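Acetyltransferase (Elizabethkingia anophelis, PDB 6AO7) binds acetyl-CoA and, as a member of the GNAT family, probably transfers its acetyl group to an as yet unidentified acceptor. Local coordinates at residues D27-A32 against C60-P65; A51-E56 against E80-Q85; D94-A99 against K105-G110. One frame throughout, in Å; residues are numbered along the deposited sequence.

All three contacts reach the central mixed sheet and have segments that touch acetyl-CoA, but they differ in depth and chemistry. Contacts 1 and 3 are buried helix-on-strand packings built from aliphatic groups, with a cysteine sulfur added in contact 1; contact 2 lies at the surface, where a phenylalanine ring meets a tyrosine and a glutamate. Strand 56-65 is the common thread: it supplies C60 and V62 to contact 1, while from the same strand Y61 and L63 pack on V95 of contact 3, and Y61 OH is probably hydrogen-bonded to D94 OD2. Contact 2 takes in the turn between strand 47-53 and the start of strand 56-65, and touches contact 1 where L31 packs on E80.

Contact 1 (D27-A32 against C60-P65); sequences DLLLLA and CYVLYP. With ACO (acetyl coenzyme *a), chain B.
L29 of helix 26-32 lies over C60 and V62 of strand 56-65, and its side chain can be followed outward. CB starts off to the flank of the strand; with CG anti to the carbonyl carbon (chi1 -63°), the branch turns inward, CG coming within 4.0 Å of C60 SG. At the tip, CD2 fits between two partners, C60 SG at 3.7 Å and V62 CG2 at 3.8 Å, the leucine and valine side chains crossing at about a right angle. C60 SG also meets L28 CB at 3.7 Å, so that one sulfur serves two successive leucines. The axes of segments 27-32 and 60-65 cross at -68°, and L28 and C60 have the closest CA atoms. I39 of helix 36-45 also packs against L29, extending this apolar layer.

The residues that follow reach the cofactor: L31 O lies 3.3 Å from C6P of acetyl-CoA, and A32 CB is 3.5 Å from its N4P, along the pantetheine arm. No hydrogen bond joins the two segments. Their hold is therefore by apolar contact alone, with the buried thiol acting as a packing group between the leucines, while L31 and A32 border the acetyl-CoA pocket.

Contact 2 (A51-E56 against E80-Q85); sequences AKYNNE and EKFQNQ. With ACO (acetyl coenzyme *a), chain B.
The F82 ring meets Y53 and E56, both approaching it obliquely. Y53 CD2 comes to 4.3 Å from F82 CE1, a loose apolar touch between rings, and E56 OE1 stands 4.1 Å from F82 CZ, its carboxylate plane turned 86° from that of the phenyl ring. E56 reaches this far because CG is anti to the backbone N (chi1 179°) and the chain beyond stays extended. Y53 and E56 are the end residues of a type I' turn, closed by two backbone bonds, which joins strands 47-53 and 56-65 in a hairpin. I58 of strand 56-65 and I87 of helix 87-101 touch F82.

Just past F82 the chain turns to the cofactor. N84 N donates to the pyrophosphate oxygen O5A of acetyl-CoA over 3.1 Å at 164°, and Q83 lays its amide along the pantetheine, its NE2 hydrogen-bonded to V78 O. G86 N and G88 N also hydrogen-bond the cofactor; Q83, G86 and G88 fit the Q/R-x-x-G-x-G/A signature of the GNAT pyrophosphate-binding loop, leading into helix 87-101.

Contact 3 (D94-A99 against K105-G110); sequences DVILKA and KKLVIG. With ACO (acetyl coenzyme *a), chain B.
L107 of strand 106-112 buries the most surface here, pushing its two methyl groups toward one side of helix 87-101. With CG anti to the backbone N (chi1 -176°), CD2 meets V95 CG1 and I96 CG1, each at 3.9 Å. CD1 turns to A99 CB at 4.1 Å and also to V95 CG1, which thus touches both branches. The valine and isoleucine side chains each cross the leucine at about a right angle. The short helix and strand segments run at 139° to one another, as the chain returns from the helix into the sheet; strand 70-78, helix 87-101 and strand 106-112 form a beta-alpha-beta unit whose two strands are parallel, part of the GNAT core.

On the helix, K98 NZ forms a salt bridge of 2.8 Å to the syn lone pair of D94 OD2. Farther along the strand, G110 O approaches the acetyl methyl CH3 of the cofactor to 3.4 Å.

Contact 1 (D27-A32 against C60-P65)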
loop_
_atom_site.group_PDB
_atom_site.type_symbol
_atom_site.label_atom_id
_atom_site.label_comp_id
_atom_site.label_asym_id
_atom_site.label_seq_id
_atom_site.Cartn_x
_atom_site.Cartn_y
_atom_site.Cartn_z
ATOM N N ASP A 27 7.053 -16.596 -20.459
ATOM C CA ASP A 27 6.134 -17.145 -19.464
ATOM C C ASP A 27 6.317 -16.458 -18.117
ATOM O O ASP A 27 5.346 -16.018 -17.488
ATOM C CB ASP A 27 6.340 -18.659 -19.323
ATOM C CG ASP A 27 5.610 -19.454 -20.390
ATOM O OD1 ASP A 27 4.983 -18.836 -21.277
ATOM O OD2 ASP A 27 5.654 -20.703 -20.334
ATOM N N LEU A 28 7.566 -16.321 -17.674
ATOM C CA LEU A 28 7.813 -15.667 -16.392
ATOM C C LEU A 28 7.581 -14.157 -16.470
ATOM O O LEU A 28 6.866 -13.591 -15.632
ATOM C CB LEU A 28 9.229 -15.972 -15.911
ATOM C CG LEU A 28 9.471 -17.405 -15.446
ATOM C CD1 LEU A 28 10.911 -17.564 -14.958
ATOM C CD2 LEU A 28 8.467 -17.783 -14.357
ATOM N N LEU A 29 8.189 -13.485 -17.454
ATOM C CA LEU A 29 8.054 -12.028 -17.552
ATOM C C LEU A 29 6.589 -11.607 -17.626
ATOM O O LEU A 29 6.195 -10.597 -17.028
ATOM C CB LEU A 29 8.830 -11.503 -18.767
ATOM C CG LEU A 29 10.339 -11.747 -18.695
ATOM C CD1 LEU A 29 10.993 -11.779 -20.090
ATOM C CD2 LEU A 29 11.033 -10.707 -17.795
ATOM N N LEU A 30 5.763 -12.391 -18.331
ATOM C CA LEU A 30 4.355 -12.062 -18.491
ATOM C C LEU A 30 3.571 -12.233 -17.199
ATOM O O LEU A 30 2.473 -11.683 -17.095
ATOM C CB LEU A 30 3.729 -12.916 -19.601
ATOM C CG LEU A 30 4.098 -12.534 -21.047
ATOM C CD1 LEU A 30 3.733 -13.645 -22.049
ATOM C CD2 LEU A 30 3.437 -11.217 -21.460
ATOM N N LEU A 31 4.085 -12.996 -16.228
ATOM C CA LEU A 31 3.413 -13.058 -14.935
ATOM C C LEU A 31 3.452 -11.704 -14.248
ATOM O O LEU A 31 2.536 -11.365 -13.485
ATOM C CB LEU A 31 4.057 -14.105 -14.029
ATOM C CG LEU A 31 4.069 -15.562 -14.485
ATOM C CD1 LEU A 31 4.883 -16.369 -13.490
ATOM C CD2 LEU A 31 2.649 -16.128 -14.628
ATOM N N ALA A 32 4.494 -10.916 -14.526
ATOM C CA ALA A 32 4.714 -9.629 -13.885
ATOM C C ALA A 32 4.240 -8.449 -14.723
ATOM O O ALA A 32 3.967 -7.383 -14.164
ATOM C CB ALA A 32 6.203 -9.456 -13.555
ATOM N N CYS A 60 13.108 -14.458 -12.592
ATOM C CA CYS A 60 13.839 -13.495 -13.412
ATOM C C CYS A 60 13.569 -12.094 -12.903
ATOM O O CYS A 60 12.573 -11.845 -12.216
ATOM C CB CYS A 60 13.440 -13.591 -14.891
ATOM S SG CYS A 60 11.678 -13.256 -15.193
ATOM N N TYR A 61 14.463 -11.175 -13.266
ATOM C CA TYR A 61 14.186 -9.753 -13.101
ATOM C C TYR A 61 14.884 -8.962 -14.210
ATOM O O TYR A 61 15.833 -9.436 -14.845
ATOM C CB TYR A 61 14.600 -9.233 -11.715
ATOM C CG TYR A 61 16.075 -9.292 -11.367
ATOM C CD1 TYR A 61 16.963 -8.302 -11.809
ATOM C CD2 TYR A 61 16.574 -10.301 -10.538
ATOM C CE1 TYR A 61 18.299 -8.331 -11.449
ATOM C CE2 TYR A 61 17.920 -10.336 -10.171
ATOM C CZ TYR A 61 18.776 -9.346 -10.632
ATOM O OH TYR A 61 20.106 -9.354 -10.273
ATOM N N VAL A 62 14.375 -7.754 -14.442
ATOM C CA VAL A 62 14.915 -6.825 -15.429
ATOM C C VAL A 62 15.259 -5.514 -14.730
ATOM O O VAL A 62 14.393 -4.905 -14.074
ATOM C CB VAL A 62 13.922 -6.565 -16.570
ATOM C CG1 VAL A 62 14.502 -5.520 -17.536
ATOM C CG2 VAL A 62 13.572 -7.866 -17.269
ATOM N N LEU A 63 16.514 -5.082 -14.875
ATOM C CA LEU A 63 16.968 -3.775 -14.413
ATOM C C LEU A 63 16.964 -2.800 -15.578
ATOM O O LEU A 63 17.470 -3.118 -16.657
ATOM C CB LEU A 63 18.374 -3.857 -13.828
ATOM C CG LEU A 63 18.489 -4.298 -12.377
ATOM C CD1 LEU A 63 19.933 -4.495 -12.033
ATOM C CD2 LEU A 63 17.857 -3.229 -11.460
ATOM N N TYR A 64 16.438 -1.598 -15.339
ATOM C CA TYR A 64 16.178 -0.618 -16.394
ATOM C C TYR A 64 16.637 0.758 -15.930
ATOM O O TYR A 64 15.908 1.442 -15.194
ATOM C CB TYR A 64 14.690 -0.598 -16.737
ATOM C CG TYR A 64 14.254 0.495 -17.692
ATOM C CD1 TYR A 64 13.627 1.643 -17.231
ATOM C CD2 TYR A 64 14.445 0.354 -19.062
ATOM C CE1 TYR A 64 13.210 2.635 -18.113
ATOM C CE2 TYR A 64 14.035 1.335 -19.951
ATOM C CZ TYR A 64 13.419 2.472 -19.473
ATOM O OH TYR A 64 13.014 3.445 -20.358
ATOM N N PRO A 65 17.831 1.199 -16.340
ATOM C CA PRO A 65 18.327 2.513 -15.893
ATOM C C PRO A 65 17.457 3.665 -16.381
ATOM O O PRO A 65 17.034 3.704 -17.536
ATOM C CB PRO A 65 19.732 2.585 -16.499
ATOM C CG PRO A 65 20.157 1.125 -16.688
ATOM C CD PRO A 65 18.872 0.399 -17.015
HETATM N N1A ACO B . -0.063 -9.587 2.590
HETATM C C2A ACO B . 1.230 -9.277 2.489
HETATM N N3A ACO B . 2.284 -10.093 2.409
HETATM C C4A ACO B . 1.906 -11.373 2.472
HETATM C C5A ACO B . 0.610 -11.851 2.603
HETATM C C6A ACO B . -0.419 -10.889 2.653
HETATM N N6A ACO B . -1.716 -11.185 2.776
HETATM N N7A ACO B . 0.604 -13.234 2.697
HETATM C C8A ACO B . 1.875 -13.556 2.617
HETATM N N9A ACO B . 2.716 -12.483 2.474
HETATM C C1B ACO B . 4.176 -12.483 2.407
HETATM C C2B ACO B . 4.869 -13.805 2.696
HETATM O O2B ACO B . 4.880 -14.123 4.080
HETATM C C3B ACO B . 6.272 -13.449 2.208
HETATM O O3B ACO B . 6.965 -12.613 3.157
HETATM P P3B ACO B . 7.960 -13.114 4.315
HETATM O O7A ACO B . 7.076 -13.875 5.324
HETATM O O8A ACO B . 9.049 -13.957 3.610
HETATM O O9A ACO B . 8.572 -11.888 4.933
HETATM C C4B ACO B . 6.013 -12.494 1.032
HETATM O O4B ACO B . 4.608 -12.148 1.104
HETATM C C5B ACO B . 6.393 -13.064 -0.314
HETATM O O5B ACO B . 7.783 -13.428 -0.166
HETATM P P1A ACO B . 8.560 -14.438 -1.236
HETATM O O1A ACO B . 8.261 -15.875 -1.044
HETATM O O2A ACO B . 10.041 -14.128 -1.066
HETATM O O3A ACO B . 7.975 -13.907 -2.619
HETATM P P2A ACO B . 7.832 -14.602 -4.050
HETATM O O4A ACO B . 8.838 -15.685 -4.061
HETATM O O5A ACO B . 6.413 -15.120 -4.186
HETATM O O6A ACO B . 8.053 -13.468 -5.142
HETATM C CBP ACO B . 6.687 -12.061 -6.564
HETATM C CCP ACO B . 7.217 -12.305 -5.157
HETATM C CDP ACO B . 7.882 -11.777 -7.491
HETATM C CEP ACO B . 5.762 -10.834 -6.532
HETATM C CAP ACO B . 5.947 -13.325 -7.076
HETATM O OAP ACO B . 4.905 -13.681 -6.182
HETATM C C9P ACO B . 5.442 -13.251 -8.508
HETATM O O9P ACO B . 6.198 -13.505 -9.439
HETATM N N8P ACO B . 4.189 -12.844 -8.685
HETATM C C7P ACO B . 3.621 -12.633 -10.008
HETATM C C6P ACO B . 4.380 -11.577 -10.805
HETATM C C5P ACO B . 4.389 -10.234 -10.112
HETATM O O5P ACO B . 3.383 -9.795 -9.561
HETATM N N4P ACO B . 5.538 -9.564 -10.142
HETATM C C3P ACO B . 5.709 -8.230 -9.575
HETATM C C2P ACO B . 4.983 -7.168 -10.374
HETATM S S1P ACO B . 5.604 -5.453 -10.198
HETATM C C ACO B . 7.023 -5.538 -11.262
HETATM O O ACO B . 7.364 -6.550 -11.810
HETATM C CH3 ACO B . 7.765 -4.239 -11.358
#

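Contact 2 (A51-E56 against E80-Q85)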
loop_
_atom_site.group_PDB
_atom_site.type_symbol
_atom_site.label_atom_id
_atom_site.label_comp_id
_atom_site.label_asym_id
_atom_site.label_seq_id
_atom_site.Cartn_x
_atom_site.Cartn_y
_atom_site.Cartn_z
ATOM N N ALA A 51 17.035 -16.697 -12.728
ATOM C CA ALA A 51 17.254 -17.491 -11.526
ATOM C C ALA A 51 16.980 -18.955 -11.850
ATOM O O ALA A 51 15.885 -19.292 -12.308
ATOM C CB ALA A 51 16.358 -17.018 -10.380
ATOM N N LYS A 52 17.972 -19.810 -11.615
ATOM C CA LYS A 52 17.901 -21.224 -11.959
ATOM C C LYS A 52 17.925 -22.088 -10.701
ATOM O O LYS A 52 18.632 -21.781 -9.736
ATOM C CB LYS A 52 19.056 -21.623 -12.891
ATOM N N TYR A 53 17.146 -23.170 -10.720
ATOM C CA TYR A 53 17.121 -24.138 -9.626
ATOM C C TYR A 53 16.994 -25.528 -10.219
ATOM O O TYR A 53 16.011 -25.812 -10.911
ATOM C CB TYR A 53 15.959 -23.874 -8.666
ATOM C CG TYR A 53 15.812 -24.935 -7.601
ATOM C CD1 TYR A 53 16.602 -24.911 -6.460
ATOM C CD2 TYR A 53 14.888 -25.967 -7.737
ATOM C CE1 TYR A 53 16.474 -25.880 -5.481
ATOM C CE2 TYR A 53 14.755 -26.943 -6.765
ATOM C CZ TYR A 53 15.551 -26.894 -5.638
ATOM O OH TYR A 53 15.420 -27.860 -4.665
ATOM N N ASN A 54 17.958 -26.394 -9.911
ATOM C CA ASN A 54 18.063 -27.712 -10.525
ATOM C C ASN A 54 17.820 -27.614 -12.027
ATOM O O ASN A 54 16.966 -28.295 -12.598
ATOM C CB ASN A 54 17.111 -28.708 -9.860
ATOM N N ASN A 55 18.552 -26.692 -12.654
ATOM C CA ASN A 55 18.686 -26.482 -14.091
ATOM C C ASN A 55 17.487 -25.756 -14.713
ATOM O O ASN A 55 17.547 -25.400 -15.889
ATOM C CB ASN A 55 18.933 -27.795 -14.854
ATOM C CG ASN A 55 20.022 -28.630 -14.214
ATOM O OD1 ASN A 55 19.764 -29.716 -13.686
ATOM N ND2 ASN A 55 21.251 -28.124 -14.253
ATOM N N GLU A 56 16.421 -25.497 -13.966
ATOM C CA GLU A 56 15.217 -24.880 -14.506
ATOM C C GLU A 56 15.209 -23.390 -14.200
ATOM O O GLU A 56 15.589 -22.984 -13.102
ATOM C CB GLU A 56 13.983 -25.548 -13.897
ATOM C CG GLU A 56 12.662 -24.990 -14.357
ATOM C CD GLU A 56 11.490 -25.668 -13.675
ATOM O OE1 GLU A 56 11.718 -26.432 -12.712
ATOM O OE2 GLU A 56 10.338 -25.429 -14.097
ATOM N N GLU A 80 4.907 -19.728 -10.713
ATOM C CA GLU A 80 3.768 -19.901 -9.815
ATOM C C GLU A 80 3.940 -21.102 -8.891
ATOM O O GLU A 80 3.552 -21.032 -7.722
ATOM C CB GLU A 80 2.470 -20.009 -10.619
ATOM C CG GLU A 80 1.828 -18.647 -10.878
ATOM C CD GLU A 80 0.813 -18.658 -12.007
ATOM O OE1 GLU A 80 0.871 -19.573 -12.864
ATOM O OE2 GLU A 80 -0.039 -17.741 -12.035
ATOM N N LYS A 81 4.561 -22.183 -9.363
ATOM C CA LYS A 81 4.740 -23.359 -8.511
ATOM C C LYS A 81 5.716 -23.108 -7.367
ATOM O O LYS A 81 5.685 -23.842 -6.370
ATOM C CB LYS A 81 5.219 -24.551 -9.341
ATOM N N PHE A 82 6.567 -22.090 -7.482
ATOM C CA PHE A 82 7.645 -21.827 -6.537
ATOM C C PHE A 82 7.430 -20.560 -5.719
ATOM O O PHE A 82 8.344 -20.139 -4.999
ATOM C CB PHE A 82 8.987 -21.725 -7.271
ATOM C CG PHE A 82 9.450 -23.013 -7.867
ATOM C CD1 PHE A 82 10.223 -23.893 -7.132
ATOM C CD2 PHE A 82 9.112 -23.350 -9.167
ATOM C CE1 PHE A 82 10.649 -25.088 -7.684
ATOM C CE2 PHE A 82 9.534 -24.543 -9.722
ATOM C CZ PHE A 82 10.303 -25.413 -8.980
ATOM N N GLN A 83 6.264 -19.930 -5.809
ATOM C CA GLN A 83 6.089 -18.683 -5.081
ATOM C C GLN A 83 5.910 -18.959 -3.588
ATOM O O GLN A 83 5.631 -20.085 -3.167
ATOM C CB GLN A 83 4.906 -17.883 -5.648
ATOM C CG GLN A 83 5.211 -17.174 -6.981
ATOM C CD GLN A 83 3.992 -16.504 -7.603
ATOM O OE1 GLN A 83 2.963 -16.320 -6.947
ATOM N NE2 GLN A 83 4.106 -16.128 -8.873
ATOM N N ASN A 84 6.088 -17.904 -2.788
ATOM C CA ASN A 84 5.876 -17.957 -1.336
ATOM C C ASN A 84 6.775 -18.994 -0.674
ATOM O O ASN A 84 6.397 -19.644 0.302
ATOM C CB ASN A 84 4.406 -18.211 -1.001
ATOM C CG ASN A 84 3.544 -17.045 -1.380
ATOM O OD1 ASN A 84 3.841 -15.911 -1.006
ATOM N ND2 ASN A 84 2.502 -17.295 -2.168
ATOM N N GLN A 85 7.975 -19.152 -1.219
ATOM C CA GLN A 85 9.012 -19.955 -0.596
ATOM C C GLN A 85 10.279 -19.141 -0.383
ATOM O O GLN A 85 11.332 -19.725 -0.118
ATOM C CB GLN A 85 9.323 -21.198 -1.437
ATOM C CG GLN A 85 8.110 -21.817 -2.103
ATOM C CD GLN A 85 8.449 -23.080 -2.878
ATOM O OE1 GLN A 85 9.496 -23.694 -2.662
ATOM N NE2 GLN A 85 7.564 -23.476 -3.783
HETATM N N1A ACO B . -0.063 -9.587 2.590
HETATM C C2A ACO B . 1.230 -9.277 2.489
HETATM N N3A ACO B . 2.284 -10.093 2.409
HETATM C C4A ACO B . 1.906 -11.373 2.472
HETATM C C5A ACO B . 0.610 -11.851 2.603
HETATM C C6A ACO B . -0.419 -10.889 2.653
HETATM N N6A ACO B . -1.716 -11.185 2.776
HETATM N N7A ACO B . 0.604 -13.234 2.697
HETATM C C8A ACO B . 1.875 -13.556 2.617
HETATM N N9A ACO B . 2.716 -12.483 2.474
HETATM C C1B ACO B . 4.176 -12.483 2.407
HETATM C C2B ACO B . 4.869 -13.805 2.696
HETATM O O2B ACO B . 4.880 -14.123 4.080
HETATM C C3B ACO B . 6.272 -13.449 2.208
HETATM O O3B ACO B . 6.965 -12.613 3.157
HETATM P P3B ACO B . 7.960 -13.114 4.315
HETATM O O7A ACO B . 7.076 -13.875 5.324
HETATM O O8A ACO B . 9.049 -13.957 3.610
HETATM O O9A ACO B . 8.572 -11.888 4.933
HETATM C C4B ACO B . 6.013 -12.494 1.032
HETATM O O4B ACO B . 4.608 -12.148 1.104
HETATM C C5B ACO B . 6.393 -13.064 -0.314
HETATM O O5B ACO B . 7.783 -13.428 -0.166
HETATM P P1A ACO B . 8.560 -14.438 -1.236
HETATM O O1A ACO B . 8.261 -15.875 -1.044
HETATM O O2A ACO B . 10.041 -14.128 -1.066
HETATM O O3A ACO B . 7.975 -13.907 -2.619
HETATM P P2A ACO B . 7.832 -14.602 -4.050
HETATM O O4A ACO B . 8.838 -15.685 -4.061
HETATM O O5A ACO B . 6.413 -15.120 -4.186
HETATM O O6A ACO B . 8.053 -13.468 -5.142
HETATM C CBP ACO B . 6.687 -12.061 -6.564
HETATM C CCP ACO B . 7.217 -12.305 -5.157
HETATM C CDP ACO B . 7.882 -11.777 -7.491
HETATM C CEP ACO B . 5.762 -10.834 -6.532
HETATM C CAP ACO B . 5.947 -13.325 -7.076
HETATM O OAP ACO B . 4.905 -13.681 -6.182
HETATM C C9P ACO B . 5.442 -13.251 -8.508
HETATM O O9P ACO B . 6.198 -13.505 -9.439
HETATM N N8P ACO B . 4.189 -12.844 -8.685
HETATM C C7P ACO B . 3.621 -12.633 -10.008
HETATM C C6P ACO B . 4.380 -11.577 -10.805
HETATM C C5P ACO B . 4.389 -10.234 -10.112
HETATM O O5P ACO B . 3.383 -9.795 -9.561
HETATM N N4P ACO B . 5.538 -9.564 -10.142
HETATM C C3P ACO B . 5.709 -8.230 -9.575
HETATM C C2P ACO B . 4.983 -7.168 -10.374
HETATM S S1P ACO B . 5.604 -5.453 -10.198
HETATM C C ACO B . 7.023 -5.538 -11.262
HETATM O O ACO B . 7.364 -6.550 -11.810
HETATM C CH3 ACO B . 7.765 -4.239 -11.358
#

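Contact 3 (D94-A99 against K105-G110)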
loop_
_atom_site.group_PDB
_atom_site.type_symbol
_atom_site.label_atom_id
_atom_site.label_comp_id
_atom_site.label_asym_id
_atom_site.label_seq_id
_atom_site.Cartn_x
_atom_site.Cartn_y
_atom_site.Cartn_z
ATOM N N ASP A 94 19.633 -9.862 -4.598
ATOM C CA ASP A 94 20.585 -9.893 -5.700
ATOM C C ASP A 94 20.494 -8.624 -6.539
ATOM O O ASP A 94 21.521 -8.100 -6.973
ATOM C CB ASP A 94 20.352 -11.136 -6.556
ATOM C CG ASP A 94 21.494 -11.407 -7.501
ATOM O OD1 ASP A 94 22.511 -11.954 -7.034
ATOM O OD2 ASP A 94 21.382 -11.070 -8.700
ATOM N N VAL A 95 19.279 -8.110 -6.766
ATOM C CA VAL A 95 19.125 -6.862 -7.519
ATOM C C VAL A 95 19.855 -5.727 -6.821
ATOM O O VAL A 95 20.528 -4.912 -7.469
ATOM C CB VAL A 95 17.641 -6.499 -7.698
ATOM C CG1 VAL A 95 17.524 -5.159 -8.433
ATOM C CG2 VAL A 95 16.907 -7.571 -8.429
ATOM N N ILE A 96 19.693 -5.636 -5.496
ATOM C CA ILE A 96 20.313 -4.576 -4.711
ATOM C C ILE A 96 21.823 -4.589 -4.890
ATOM O O ILE A 96 22.459 -3.534 -5.029
ATOM C CB ILE A 96 19.927 -4.719 -3.227
ATOM C CG1 ILE A 96 18.437 -4.436 -3.019
ATOM C CG2 ILE A 96 20.792 -3.813 -2.369
ATOM C CD1 ILE A 96 17.923 -4.805 -1.618
ATOM N N LEU A 97 22.424 -5.780 -4.901
ATOM C CA LEU A 97 23.870 -5.851 -5.085
ATOM C C LEU A 97 24.267 -5.457 -6.505
ATOM O O LEU A 97 25.255 -4.740 -6.702
ATOM C CB LEU A 97 24.379 -7.250 -4.750
ATOM C CG LEU A 97 25.890 -7.319 -4.519
ATOM C CD1 LEU A 97 26.184 -8.060 -3.225
ATOM C CD2 LEU A 97 26.618 -7.968 -5.694
ATOM N N LYS A 98 23.509 -5.910 -7.507
ATOM C CA LYS A 98 23.850 -5.587 -8.893
ATOM C C LYS A 98 23.768 -4.086 -9.150
ATOM O O LYS A 98 24.589 -3.525 -9.887
ATOM C CB LYS A 98 22.918 -6.331 -9.853
ATOM C CG LYS A 98 23.564 -7.450 -10.640
ATOM C CD LYS A 98 23.847 -8.670 -9.782
ATOM C CE LYS A 98 23.757 -9.916 -10.630
ATOM N NZ LYS A 98 23.934 -11.157 -9.840
ATOM N N ALA A 99 22.767 -3.424 -8.566
ATOM C CA ALA A 99 22.594 -1.992 -8.794
ATOM C C ALA A 99 23.696 -1.193 -8.117
ATOM O O ALA A 99 24.207 -0.216 -8.684
ATOM C CB ALA A 99 21.217 -1.545 -8.297
ATOM N N LYS A 105 22.634 5.060 -7.237
ATOM C CA LYS A 105 22.329 5.562 -5.903
ATOM C C LYS A 105 20.904 5.251 -5.451
ATOM O O LYS A 105 20.666 5.124 -4.243
ATOM C CB LYS A 105 22.568 7.077 -5.829
ATOM N N LYS A 106 19.945 5.129 -6.375
ATOM C CA LYS A 106 18.573 4.785 -6.017
ATOM C C LYS A 106 18.098 3.595 -6.838
ATOM O O LYS A 106 18.396 3.484 -8.033
ATOM C CB LYS A 106 17.606 5.949 -6.231
ATOM C CG LYS A 106 17.825 7.144 -5.288
ATOM C CD LYS A 106 17.028 8.330 -5.791
ATOM C CE LYS A 106 16.544 9.205 -4.652
ATOM N NZ LYS A 106 15.822 10.399 -5.173
ATOM N N LEU A 107 17.352 2.715 -6.185
ATOM C CA LEU A 107 16.694 1.584 -6.822
ATOM C C LEU A 107 15.193 1.779 -6.678
ATOM O O LEU A 107 14.699 2.056 -5.580
ATOM C CB LEU A 107 17.153 0.272 -6.183
ATOM C CG LEU A 107 16.669 -1.066 -6.761
ATOM C CD1 LEU A 107 17.088 -1.222 -8.222
ATOM C CD2 LEU A 107 17.221 -2.178 -5.913
ATOM N N VAL A 108 14.475 1.665 -7.783
ATOM C CA VAL A 108 13.051 1.963 -7.796
ATOM C C VAL A 108 12.282 0.732 -8.270
ATOM O O VAL A 108 12.770 -0.048 -9.087
ATOM C CB VAL A 108 12.768 3.179 -8.689
ATOM C CG1 VAL A 108 11.289 3.326 -8.957
ATOM C CG2 VAL A 108 13.331 4.438 -8.026
ATOM N N ILE A 109 11.086 0.544 -7.724
ATOM C CA ILE A 109 10.160 -0.462 -8.228
ATOM C C ILE A 109 8.746 0.093 -8.141
ATOM O O ILE A 109 8.393 0.780 -7.177
ATOM C CB ILE A 109 10.308 -1.788 -7.464
ATOM C CG1 ILE A 109 9.527 -2.897 -8.180
ATOM C CG2 ILE A 109 9.881 -1.614 -5.974
ATOM C CD1 ILE A 109 9.865 -4.304 -7.689
ATOM N N GLY A 110 7.943 -0.186 -9.164
ATOM C CA GLY A 110 6.566 0.272 -9.186
ATOM C C GLY A 110 5.582 -0.876 -9.265
ATOM O O GLY A 110 5.745 -1.764 -10.102
HETATM N N1A ACO B . -0.063 -9.587 2.590
HETATM C C2A ACO B . 1.230 -9.277 2.489
HETATM N N3A ACO B . 2.284 -10.093 2.409
HETATM C C4A ACO B . 1.906 -11.373 2.472
HETATM C C5A ACO B . 0.610 -11.851 2.603
HETATM C C6A ACO B . -0.419 -10.889 2.653
HETATM N N6A ACO B . -1.716 -11.185 2.776
HETATM N N7A ACO B . 0.604 -13.234 2.697
HETATM C C8A ACO B . 1.875 -13.556 2.617
HETATM N N9A ACO B . 2.716 -12.483 2.474
HETATM C C1B ACO B . 4.176 -12.483 2.407
HETATM C C2B ACO B . 4.869 -13.805 2.696
HETATM O O2B ACO B . 4.880 -14.123 4.080
HETATM C C3B ACO B . 6.272 -13.449 2.208
HETATM O O3B ACO B . 6.965 -12.613 3.157
HETATM P P3B ACO B . 7.960 -13.114 4.315
HETATM O O7A ACO B . 7.076 -13.875 5.324
HETATM O O8A ACO B . 9.049 -13.957 3.610
HETATM O O9A ACO B . 8.572 -11.888 4.933
HETATM C C4B ACO B . 6.013 -12.494 1.032
HETATM O O4B ACO B . 4.608 -12.148 1.104
HETATM C C5B ACO B . 6.393 -13.064 -0.314
HETATM O O5B ACO B . 7.783 -13.428 -0.166
HETATM P P1A ACO B . 8.560 -14.438 -1.236
HETATM O O1A ACO B . 8.261 -15.875 -1.044
HETATM O O2A ACO B . 10.041 -14.128 -1.066
HETATM O O3A ACO B . 7.975 -13.907 -2.619
HETATM P P2A ACO B . 7.832 -14.602 -4.050
HETATM O O4A ACO B . 8.838 -15.685 -4.061
HETATM O O5A ACO B . 6.413 -15.120 -4.186
HETATM O O6A ACO B . 8.053 -13.468 -5.142
HETATM C CBP ACO B . 6.687 -12.061 -6.564
HETATM C CCP ACO B . 7.217 -12.305 -5.157
HETATM C CDP ACO B . 7.882 -11.777 -7.491
HETATM C CEP ACO B . 5.762 -10.834 -6.532
HETATM C CAP ACO B . 5.947 -13.325 -7.076
HETATM O OAP ACO B . 4.905 -13.681 -6.182
HETATM C C9P ACO B . 5.442 -13.251 -8.508
HETATM O O9P ACO B . 6.198 -13.505 -9.439
HETATM N N8P ACO B . 4.189 -12.844 -8.685
HETATM C C7P ACO B . 3.621 -12.633 -10.008
HETATM C C6P ACO B . 4.380 -11.577 -10.805
HETATM C C5P ACO B . 4.389 -10.234 -10.112
HETATM O O5P ACO B . 3.383 -9.795 -9.561
HETATM N N4P ACO B . 5.538 -9.564 -10.142
HETATM C C3P ACO B . 5.709 -8.230 -9.575
HETATM C C2P ACO B . 4.983 -7.168 -10.374
HETATM S S1P ACO B . 5.604 -5.453 -10.198
HETATM C C ACO B . 7.023 -5.538 -11.262
HETATM O O ACO B . 7.364 -6.550 -11.810
HETATM C CH3 ACO B . 7.765 -4.239 -11.358
#